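Local coordinates for FMN-dependent nitronate monooxygenase (Shewanella oneidensis, PDB 5LSM), which catalyses the FMN-dependent oxidation of alkyl nitronates with molecular oxygen, propionate 3-nitronate probably being among its substrates, at the interface of chains A and B. Residues are numbered along the deposited sequence; one frame, centred on the assembly and turned at random. Chains: chain A/B, FMN-dependent nitronate monooxygenase.

Contact 1: the interface of chains A and B. Residues chain A 217, 223, 326-328; chain B 199, 202-203.
Helix 197-207 of chain B lies against the loop around A:Gln326 to A:Ala328 in a class I nitronate monooxygenase, a flavoprotein built on a TIM barrel. The side-chain amide of B:Gln203 carries the contact. Its NE2 gives a hydrogen bond of 3.0 Å to the backbone O of A:Gln326, nearly straight and tilted 22° from the carbonyl plane. The same amide nitrogen bonds B:Ser199 O at 2.8 Å, one turn back in its own helix and from well above that carbonyl's plane, so both acceptors fix the rotation of the amide. A:Asn327, its CG anti to the backbone N (chi1 -165°), lays its amide flat against that of B:Gln203, the planes 9° apart and the two side chains running in opposite directions, with A:Asn327 CG 3.7 Å from B:Gln203 CD. Water 1 joins B:Gln203 OE1 (2.7 Å) to A:Ala328 N. Water 2 gathers B:Ser199 OG, A:Asn327 ND2 and A:Gly217 O, the last at 2.6 Å. A leucine in place of B:Gln203 would probably leave A:Gln326 O without its amide donor and A:Asn327 without its stacking partner. The contact fastens helix to loop between the subunits and, through water 2, reaches A:Gly217, a residue of the FMN site.

Contact 2: the interface of chains A and B. Residues chain A 198; chain B 178, 197-198, 216-218, 226-227.
With CG anti to the backbone N (chi1 -163°) and the ring turned by chi2 78°, A:Phe198 leaves the start of helix 197-207 and enters a pocket of chain B. B:Thr197 has its methyl CG2 anti to its own backbone N as well (chi1 -78° for OG1), which sets that methyl over one face of the phenyl ring, 3.9 Å from the centroid, in a CH-pi contact. The ring's rim meets a different set of groups. B:Ile218 CD1 packs 3.6 Å from A:Phe198 CE2, and the backbone at B:Gly217 C and B:Ile218 N lies at the edge, in the ring plane. B:Ala226 CB, on helix 221-229, touches CE1 of A:Phe198 at 3.9 Å. Beside the ring, B:Phe198 brings its CD1 to within 4.1 Å of A:Phe198 CD1, the same residue of both chains meeting near the two-fold axis. Bonds within chain B steady the threonine: B:Thr197 OG1 donates to B:Gly216 O at 2.8 Å, in the carbonyl plane on a lone pair, and B:Thr197 N bonds B:Glu178 OE1 at 2.7 Å on the syn side, somewhat out of the carboxylate plane. Both partners also touch A:Phe198. Water 3 links A:Phe198 O to B:Gly217 O, 2.7 Å from the latter. The pocket anchors a phenyl group of one subunit in the other, and because B:Gly217 also belongs to the FMN site, the packing probably helps hold that loop in place.

Contact 3: the interface of chains A and B. Residues chain A 192, 194-196, 199, 203; chain B 178, 265, 326.
This is a two-fold interface between identical nitronate monooxygenase subunits of the TIM-barrel NMO family, and here the stretch leading into helix 197-207 of chain A is pinned against the B:Gln326 loop and B:Glu178, probably helping to hold the two chains of the deposited dimer together. B:Gln326 buries 73 Å² and works from both ends. Its backbone O accepts A:Gln203 NE2 at 2.8 Å, the donor tilted 16° from the carbonyl plane while the acceptor lies in the plane of the glutamine amide. A:Gln203 NE2 also reaches A:Ser199 O, 3.0 Å away in its own helix and met from above that carbonyl's plane, so the amide bridges its helix and the partner loop. The side chain of B:Gln326, its CG anti to the carbonyl carbon (chi1 -75°) and the chain extended beyond, passes A:Leu195 in the opposite direction, though the fit around A:Leu195 CD2 is doubtful. Further out, the amide oxygen OE1 of B:Gln326 takes a weak hydrogen bond from A:Gly196 N at 3.4 Å. Across from the helix start, the bent chain of B:Glu178 (chi2 95°) lays its CG 3.4 Å from A:Ser199 OG and 3.8 Å from A:Ser199 CB. Its carboxylate oxygen OE2 rests against the backbone of A:Gly196, 3.4 Å from CA, where the lack of a side chain probably leaves room for the carboxylate.

Contact 4: the interface of chains A and B. Residues chain A 199, 202-203; chain B 326-329.
A:Gln203 and B:Asn327, with 55 and 37 Å² buried, pair their side-chain amides face to face, the planes 3° apart and the chains sliding past each other in opposite directions. A:Gln203 CD sits 3.6 Å from B:Asn327 CG. Both flat groups are held at their ends. B:Asn327, its CG anti to the backbone N (chi1 -163°), turns its carbonyl OD1 back to its own loop, where two donors grip it: B:Ser329 OG at 2.7 Å and B:Ser329 N at 3.1 Å, both tilted a little over 20° from the carbonyl plane. On the opposite end, B:Asn327 ND2 and water 4 are joined by an almost straight bond of 2.8 Å, and the water also lies 2.9 Å from A:Ser199 OG. The serine's OG further packs 3.7 Å from B:Asn327 CB. At the flank of the stack, A:Pro202 sets its ring atom CG 4.0 Å from the amide nitrogen ND2 of B:Asn327. NE2 of A:Gln203 remains tied to B:Gln326 O and its own helix. Replacing A:Gln203 by an alanine would probably open a gap over the B:Asn327 amide and leave B:Gln326 O without this donor. The stack, with its bridging water, thus joins helix 197-207 of one subunit to the 326-329 loop of the other and presumably helps to hold the two in register.

Contact 1: the interface of chains A and B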
loop_
_atom_site.group_PDB
_atom_site.type_symbol
_atom_site.label_atom_id
_atom_site.label_comp_id
_atom_site.label_asym_id
_atom_site.label_seq_id
_atom_site.Cartn_x
_atom_site.Cartn_y
_atom_site.Cartn_z
ATOM N N GLY A 217 -4.359 8.815 -1.775
ATOM C CA GLY A 217 -3.683 8.917 -3.073
ATOM C C GLY A 217 -4.574 9.367 -4.215
ATOM O O GLY A 217 -4.196 9.258 -5.386
ATOM N N THR A 223 -6.400 9.722 -11.142
ATOM C CA THR A 223 -6.560 8.901 -9.954
ATOM C C THR A 223 -8.016 8.896 -9.509
ATOM O O THR A 223 -8.530 7.846 -9.094
ATOM C CB THR A 223 -5.652 9.367 -8.780
ATOM O OG1 THR A 223 -5.788 10.765 -8.574
ATOM C CG2 THR A 223 -4.200 9.074 -9.061
ATOM N N GLN A 326 1.179 9.455 0.140
ATOM C CA GLN A 326 2.281 8.914 -0.631
ATOM C C GLN A 326 2.312 9.436 -2.060
ATOM O O GLN A 326 3.256 9.129 -2.807
ATOM C CB GLN A 326 2.243 7.406 -0.656
ATOM C CG GLN A 326 2.630 6.765 0.656
ATOM C CD GLN A 326 2.885 5.284 0.484
ATOM O OE1 GLN A 326 2.064 4.554 -0.096
ATOM N NE2 GLN A 326 4.070 4.855 0.868
ATOM N N ASN A 327 1.343 10.284 -2.409
ATOM C CA ASN A 327 1.385 11.005 -3.665
ATOM C C ASN A 327 1.176 12.524 -3.487
ATOM O O ASN A 327 0.031 12.989 -3.416
ATOM C CB ASN A 327 0.348 10.420 -4.629
ATOM C CG ASN A 327 0.570 10.862 -6.056
ATOM O OD1 ASN A 327 1.117 11.934 -6.305
ATOM N ND2 ASN A 327 0.138 10.033 -7.011
ATOM N N ALA A 328 2.288 13.287 -3.503
ATOM C CA ALA A 328 2.254 14.766 -3.290
ATOM C C ALA A 328 2.245 15.581 -4.594
ATOM O O ALA A 328 2.185 16.806 -4.558
ATOM C CB ALA A 328 3.417 15.217 -2.411
ATOM N N SER B 199 -0.331 4.700 -5.787
ATOM C CA SER B 199 0.571 5.839 -5.810
ATOM C C SER B 199 1.866 5.600 -6.597
ATOM O O SER B 199 2.412 6.532 -7.154
ATOM C CB SER B 199 0.882 6.252 -4.377
ATOM O OG SER B 199 -0.283 6.800 -3.788
ATOM N N PRO B 202 1.230 5.828 -11.020
ATOM C CA PRO B 202 1.190 7.122 -11.726
ATOM C C PRO B 202 2.450 7.953 -11.530
ATOM O O PRO B 202 2.831 8.719 -12.440
ATOM C CB PRO B 202 -0.022 7.831 -11.129
ATOM C CG PRO B 202 -0.315 7.125 -9.855
ATOM C CD PRO B 202 0.145 5.712 -10.028
ATOM N N GLN B 203 3.144 7.762 -10.405
ATOM C CA GLN B 203 4.379 8.487 -10.190
ATOM C C GLN B 203 5.537 7.924 -10.999
ATOM O O GLN B 203 6.293 8.689 -11.575
ATOM C CB GLN B 203 4.705 8.601 -8.711
ATOM C CG GLN B 203 3.788 9.610 -8.012
ATOM C CD GLN B 203 4.017 9.681 -6.514
ATOM O OE1 GLN B 203 4.698 10.586 -6.015
ATOM N NE2 GLN B 203 3.452 8.728 -5.789
HETATM O O HOH W 1 5.006 12.007 -3.763
HETATM O O HOH W 2 -1.972 8.013 -5.854
#

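Contact 2: the interface of chains A and B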
loop_
_atom_site.group_PDB
_atom_site.type_symbol
_atom_site.label_atom_id
_atom_site.label_comp_id
_atom_site.label_asym_id
_atom_site.label_seq_id
_atom_site.Cartn_x
_atom_site.Cartn_y
_atom_site.Cartn_z
ATOM N N PHE A 198 -5.706 0.492 -3.673
ATOM C CA PHE A 198 -5.955 -0.398 -4.812
ATOM C C PHE A 198 -6.510 -1.768 -4.414
ATOM O O PHE A 198 -7.190 -2.425 -5.221
ATOM C CB PHE A 198 -4.669 -0.598 -5.605
ATOM C CG PHE A 198 -4.887 -1.137 -6.969
ATOM C CD1 PHE A 198 -5.318 -0.309 -7.982
ATOM C CD2 PHE A 198 -4.610 -2.463 -7.255
ATOM C CE1 PHE A 198 -5.499 -0.787 -9.258
ATOM C CE2 PHE A 198 -4.786 -2.957 -8.532
ATOM C CZ PHE A 198 -5.237 -2.116 -9.537
ATOM N N GLU B 178 1.228 -4.068 -2.400
ATOM C CA GLU B 178 0.143 -5.069 -2.410
ATOM C C GLU B 178 0.614 -6.426 -2.992
ATOM O O GLU B 178 -0.003 -7.470 -2.746
ATOM C CB GLU B 178 -1.048 -4.552 -3.232
ATOM C CG GLU B 178 -1.878 -3.431 -2.581
ATOM C CD GLU B 178 -1.475 -2.004 -2.986
ATOM O OE1 GLU B 178 -0.276 -1.746 -3.306
ATOM O OE2 GLU B 178 -2.368 -1.119 -2.968
ATOM N N THR B 197 0.388 0.332 -4.948
ATOM C CA THR B 197 0.171 0.411 -6.391
ATOM C C THR B 197 -0.437 1.743 -6.829
ATOM O O THR B 197 -0.008 2.326 -7.828
ATOM C CB THR B 197 -0.701 -0.749 -6.886
ATOM O OG1 THR B 197 0.103 -1.926 -6.977
ATOM C CG2 THR B 197 -1.304 -0.434 -8.276
ATOM N N PHE B 198 -1.406 2.224 -6.062
ATOM C CA PHE B 198 -2.221 3.360 -6.454
ATOM C C PHE B 198 -1.390 4.621 -6.586
ATOM O O PHE B 198 -1.735 5.520 -7.345
ATOM C CB PHE B 198 -3.328 3.599 -5.424
ATOM C CG PHE B 198 -4.520 4.289 -5.978
ATOM C CD1 PHE B 198 -5.379 3.621 -6.850
ATOM C CD2 PHE B 198 -4.808 5.593 -5.626
ATOM C CE1 PHE B 198 -6.482 4.260 -7.372
ATOM C CE2 PHE B 198 -5.923 6.227 -6.131
ATOM C CZ PHE B 198 -6.749 5.568 -7.018
ATOM N N GLY B 216 0.778 -5.649 -8.525
ATOM C CA GLY B 216 0.369 -5.502 -7.125
ATOM C C GLY B 216 -1.137 -5.299 -6.976
ATOM O O GLY B 216 -1.624 -4.186 -7.037
ATOM N N GLY B 217 -1.877 -6.391 -6.840
ATOM C CA GLY B 217 -3.313 -6.325 -6.566
ATOM C C GLY B 217 -4.195 -6.325 -7.798
ATOM O O GLY B 217 -5.372 -6.001 -7.713
ATOM N N ILE B 218 -3.639 -6.680 -8.953
ATOM C CA ILE B 218 -4.441 -6.756 -10.168
ATOM C C ILE B 218 -4.940 -8.179 -10.287
ATOM O O ILE B 218 -4.149 -9.114 -10.510
ATOM C CB ILE B 218 -3.649 -6.339 -11.445
ATOM C CG1 ILE B 218 -3.258 -4.854 -11.399
ATOM C CG2 ILE B 218 -4.511 -6.522 -12.691
ATOM C CD1 ILE B 218 -2.180 -4.530 -10.397
ATOM N N ALA B 226 -8.789 -0.261 -13.802
ATOM C CA ALA B 226 -8.199 0.798 -12.979
ATOM C C ALA B 226 -6.729 1.010 -13.293
ATOM O O ALA B 226 -6.281 2.135 -13.350
ATOM C CB ALA B 226 -8.366 0.474 -11.506
ATOM N N ALA B 227 -5.978 -0.075 -13.489
ATOM C CA ALA B 227 -4.544 0.034 -13.803
ATOM C C ALA B 227 -4.312 0.750 -15.118
ATOM O O ALA B 227 -3.515 1.668 -15.180
ATOM C CB ALA B 227 -3.874 -1.336 -13.828
HETATM O O HOH W 3 -6.681 -5.060 -5.494
#

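Contact 3: the interface of chains A and B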
loop_
_atom_site.group_PDB
_atom_site.type_symbol
_atom_site.label_atom_id
_atom_site.label_comp_id
_atom_site.label_asym_id
_atom_site.label_seq_id
_atom_site.Cartn_x
_atom_site.Cartn_y
_atom_site.Cartn_z
ATOM N N THR A 192 -0.238 -4.405 9.993
ATOM C CA THR A 192 -0.088 -5.279 8.836
ATOM C C THR A 192 -1.427 -5.801 8.334
ATOM O O THR A 192 -1.494 -6.453 7.305
ATOM C CB THR A 192 0.853 -6.481 9.125
ATOM O OG1 THR A 192 0.210 -7.421 9.995
ATOM C CG2 THR A 192 2.178 -6.013 9.766
ATOM N N GLN A 194 -3.649 -3.792 7.478
ATOM C CA GLN A 194 -4.158 -2.689 6.674
ATOM C C GLN A 194 -3.660 -2.781 5.248
ATOM O O GLN A 194 -2.765 -3.559 4.955
ATOM C CB GLN A 194 -3.776 -1.354 7.298
ATOM C CG GLN A 194 -4.592 -1.052 8.544
ATOM C CD GLN A 194 -4.250 0.282 9.171
ATOM O OE1 GLN A 194 -4.164 1.301 8.482
ATOM N NE2 GLN A 194 -4.090 0.291 10.496
ATOM N N LEU A 195 -4.227 -1.963 4.373
ATOM C CA LEU A 195 -4.189 -2.210 2.944
ATOM C C LEU A 195 -4.018 -0.926 2.128
ATOM O O LEU A 195 -4.572 0.129 2.462
ATOM C CB LEU A 195 -5.477 -2.906 2.522
ATOM C CG LEU A 195 -5.714 -4.327 3.050
ATOM C CD1 LEU A 195 -6.939 -4.926 2.379
ATOM C CD2 LEU A 195 -4.511 -5.208 2.783
ATOM N N GLY A 196 -3.254 -1.012 1.044
ATOM C CA GLY A 196 -3.243 0.062 0.057
ATOM C C GLY A 196 -4.581 0.188 -0.660
ATOM O O GLY A 196 -5.287 -0.807 -0.845
ATOM N N SER A 199 -6.218 -2.200 -3.192
ATOM C CA SER A 199 -6.711 -3.484 -2.702
ATOM C C SER A 199 -7.825 -3.357 -1.674
ATOM O O SER A 199 -8.717 -4.204 -1.615
ATOM C CB SER A 199 -5.560 -4.308 -2.129
ATOM O OG SER A 199 -4.859 -4.955 -3.177
ATOM N N GLN A 203 -12.189 -4.487 -2.240
ATOM C CA GLN A 203 -12.638 -5.516 -1.312
ATOM C C GLN A 203 -13.688 -5.013 -0.309
ATOM O O GLN A 203 -14.572 -5.769 0.072
ATOM C CB GLN A 203 -11.443 -6.178 -0.619
ATOM C CG GLN A 203 -10.571 -6.985 -1.591
ATOM C CD GLN A 203 -9.423 -7.696 -0.905
ATOM O OE1 GLN A 203 -9.584 -8.817 -0.417
ATOM N NE2 GLN A 203 -8.237 -7.097 -0.947
ATOM N N GLU B 178 1.228 -4.068 -2.400
ATOM C CA GLU B 178 0.143 -5.069 -2.410
ATOM C C GLU B 178 0.614 -6.426 -2.992
ATOM O O GLU B 178 -0.003 -7.470 -2.746
ATOM C CB GLU B 178 -1.048 -4.552 -3.232
ATOM C CG GLU B 178 -1.878 -3.431 -2.581
ATOM C CD GLU B 178 -1.475 -2.004 -2.986
ATOM O OE1 GLU B 178 -0.276 -1.746 -3.306
ATOM O OE2 GLU B 178 -2.368 -1.119 -2.968
ATOM N N THR B 265 -2.033 -10.543 5.281
ATOM C CA THR B 265 -0.691 -10.834 4.805
ATOM C C THR B 265 0.267 -9.856 5.421
ATOM O O THR B 265 -0.161 -8.888 6.037
ATOM C CB THR B 265 -0.568 -10.726 3.274
ATOM O OG1 THR B 265 -0.856 -9.389 2.859
ATOM C CG2 THR B 265 -1.506 -11.678 2.596
ATOM N N GLN B 326 -2.301 -8.681 -1.443
ATOM C CA GLN B 326 -3.290 -8.188 -0.505
ATOM C C GLN B 326 -4.707 -8.308 -1.021
ATOM O O GLN B 326 -5.651 -7.885 -0.344
ATOM C CB GLN B 326 -3.017 -6.733 -0.156
ATOM C CG GLN B 326 -1.855 -6.531 0.788
ATOM C CD GLN B 326 -1.775 -5.094 1.291
ATOM O OE1 GLN B 326 -1.973 -4.136 0.530
ATOM N NE2 GLN B 326 -1.499 -4.941 2.571
#

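Contact 4: the interface of chains A and B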
loop_
_atom_site.group_PDB
_atom_site.type_symbol
_atom_site.label_atom_id
_atom_site.label_comp_id
_atom_site.label_asym_id
_atom_site.label_seq_id
_atom_site.Cartn_x
_atom_site.Cartn_y
_atom_site.Cartn_z
ATOM N N SER A 199 -6.218 -2.200 -3.192
ATOM C CA SER A 199 -6.711 -3.484 -2.702
ATOM C C SER A 199 -7.825 -3.357 -1.674
ATOM O O SER A 199 -8.717 -4.204 -1.615
ATOM C CB SER A 199 -5.560 -4.308 -2.129
ATOM O OG SER A 199 -4.859 -4.955 -3.177
ATOM N N PRO A 202 -11.557 -2.068 -3.566
ATOM C CA PRO A 202 -12.427 -3.077 -4.220
ATOM C C PRO A 202 -12.943 -4.178 -3.285
ATOM O O PRO A 202 -14.077 -4.665 -3.462
ATOM C CB PRO A 202 -11.533 -3.669 -5.310
ATOM C CG PRO A 202 -10.150 -3.416 -4.836
ATOM C CD PRO A 202 -10.207 -2.077 -4.146
ATOM N N GLN A 203 -12.189 -4.487 -2.240
ATOM C CA GLN A 203 -12.638 -5.516 -1.312
ATOM C C GLN A 203 -13.688 -5.013 -0.309
ATOM O O GLN A 203 -14.572 -5.769 0.072
ATOM C CB GLN A 203 -11.443 -6.178 -0.619
ATOM C CG GLN A 203 -10.571 -6.985 -1.591
ATOM C CD GLN A 203 -9.423 -7.696 -0.905
ATOM O OE1 GLN A 203 -9.584 -8.817 -0.417
ATOM N NE2 GLN A 203 -8.237 -7.097 -0.947
ATOM N N GLN B 326 -2.301 -8.681 -1.443
ATOM C CA GLN B 326 -3.290 -8.188 -0.505
ATOM C C GLN B 326 -4.707 -8.308 -1.021
ATOM O O GLN B 326 -5.651 -7.885 -0.344
ATOM C CB GLN B 326 -3.017 -6.733 -0.156
ATOM C CG GLN B 326 -1.855 -6.531 0.788
ATOM C CD GLN B 326 -1.775 -5.094 1.291
ATOM O OE1 GLN B 326 -1.973 -4.136 0.530
ATOM N NE2 GLN B 326 -1.499 -4.941 2.571
ATOM N N ASN B 327 -4.871 -8.894 -2.194
ATOM C CA ASN B 327 -6.205 -9.177 -2.729
ATOM C C ASN B 327 -6.233 -10.598 -3.258
ATOM O O ASN B 327 -5.746 -10.863 -4.354
ATOM C CB ASN B 327 -6.567 -8.180 -3.849
ATOM C CG ASN B 327 -8.054 -8.150 -4.153
ATOM O OD1 ASN B 327 -8.790 -9.066 -3.814
ATOM N ND2 ASN B 327 -8.503 -7.078 -4.775
ATOM N N ALA B 328 -6.706 -11.519 -2.427
ATOM C CA ALA B 328 -6.843 -12.904 -2.817
ATOM C C ALA B 328 -8.183 -13.190 -3.498
ATOM O O ALA B 328 -8.426 -14.300 -3.925
ATOM C CB ALA B 328 -6.671 -13.800 -1.602
ATOM N N SER B 329 -9.042 -12.190 -3.635
ATOM C CA SER B 329 -10.422 -12.444 -4.044
ATOM C C SER B 329 -10.567 -12.860 -5.522
ATOM O O SER B 329 -11.673 -13.161 -5.968
ATOM C CB SER B 329 -11.277 -11.206 -3.788
ATOM O OG SER B 329 -11.017 -10.209 -4.767
HETATM O O HOH W 4 -6.681 -5.060 -5.494
#

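All four contacts belong to one two-fold interface where helix 197-207 or the turn before it meets the partner. Contacts 1 and 4, about 19 Å apart between C-alpha centres, share a symmetric core (Ser199, Pro202 and Gln203 against Gln326 to Ala328) with the chains exchanged. Contact 2 lies between, about 12 Å from contact 1 and 9 Å from contact 4. Contacts 3 and 4, about 7 Å apart, share A:Ser199, A:Gln203 and B:Gln326; contacts 2 and 3, about 10 Å apart, share B:Glu178. Polar seams around an apolar centre probably help orient the subunits of the deposited assembly, Gly217 bringing the FMN sites near.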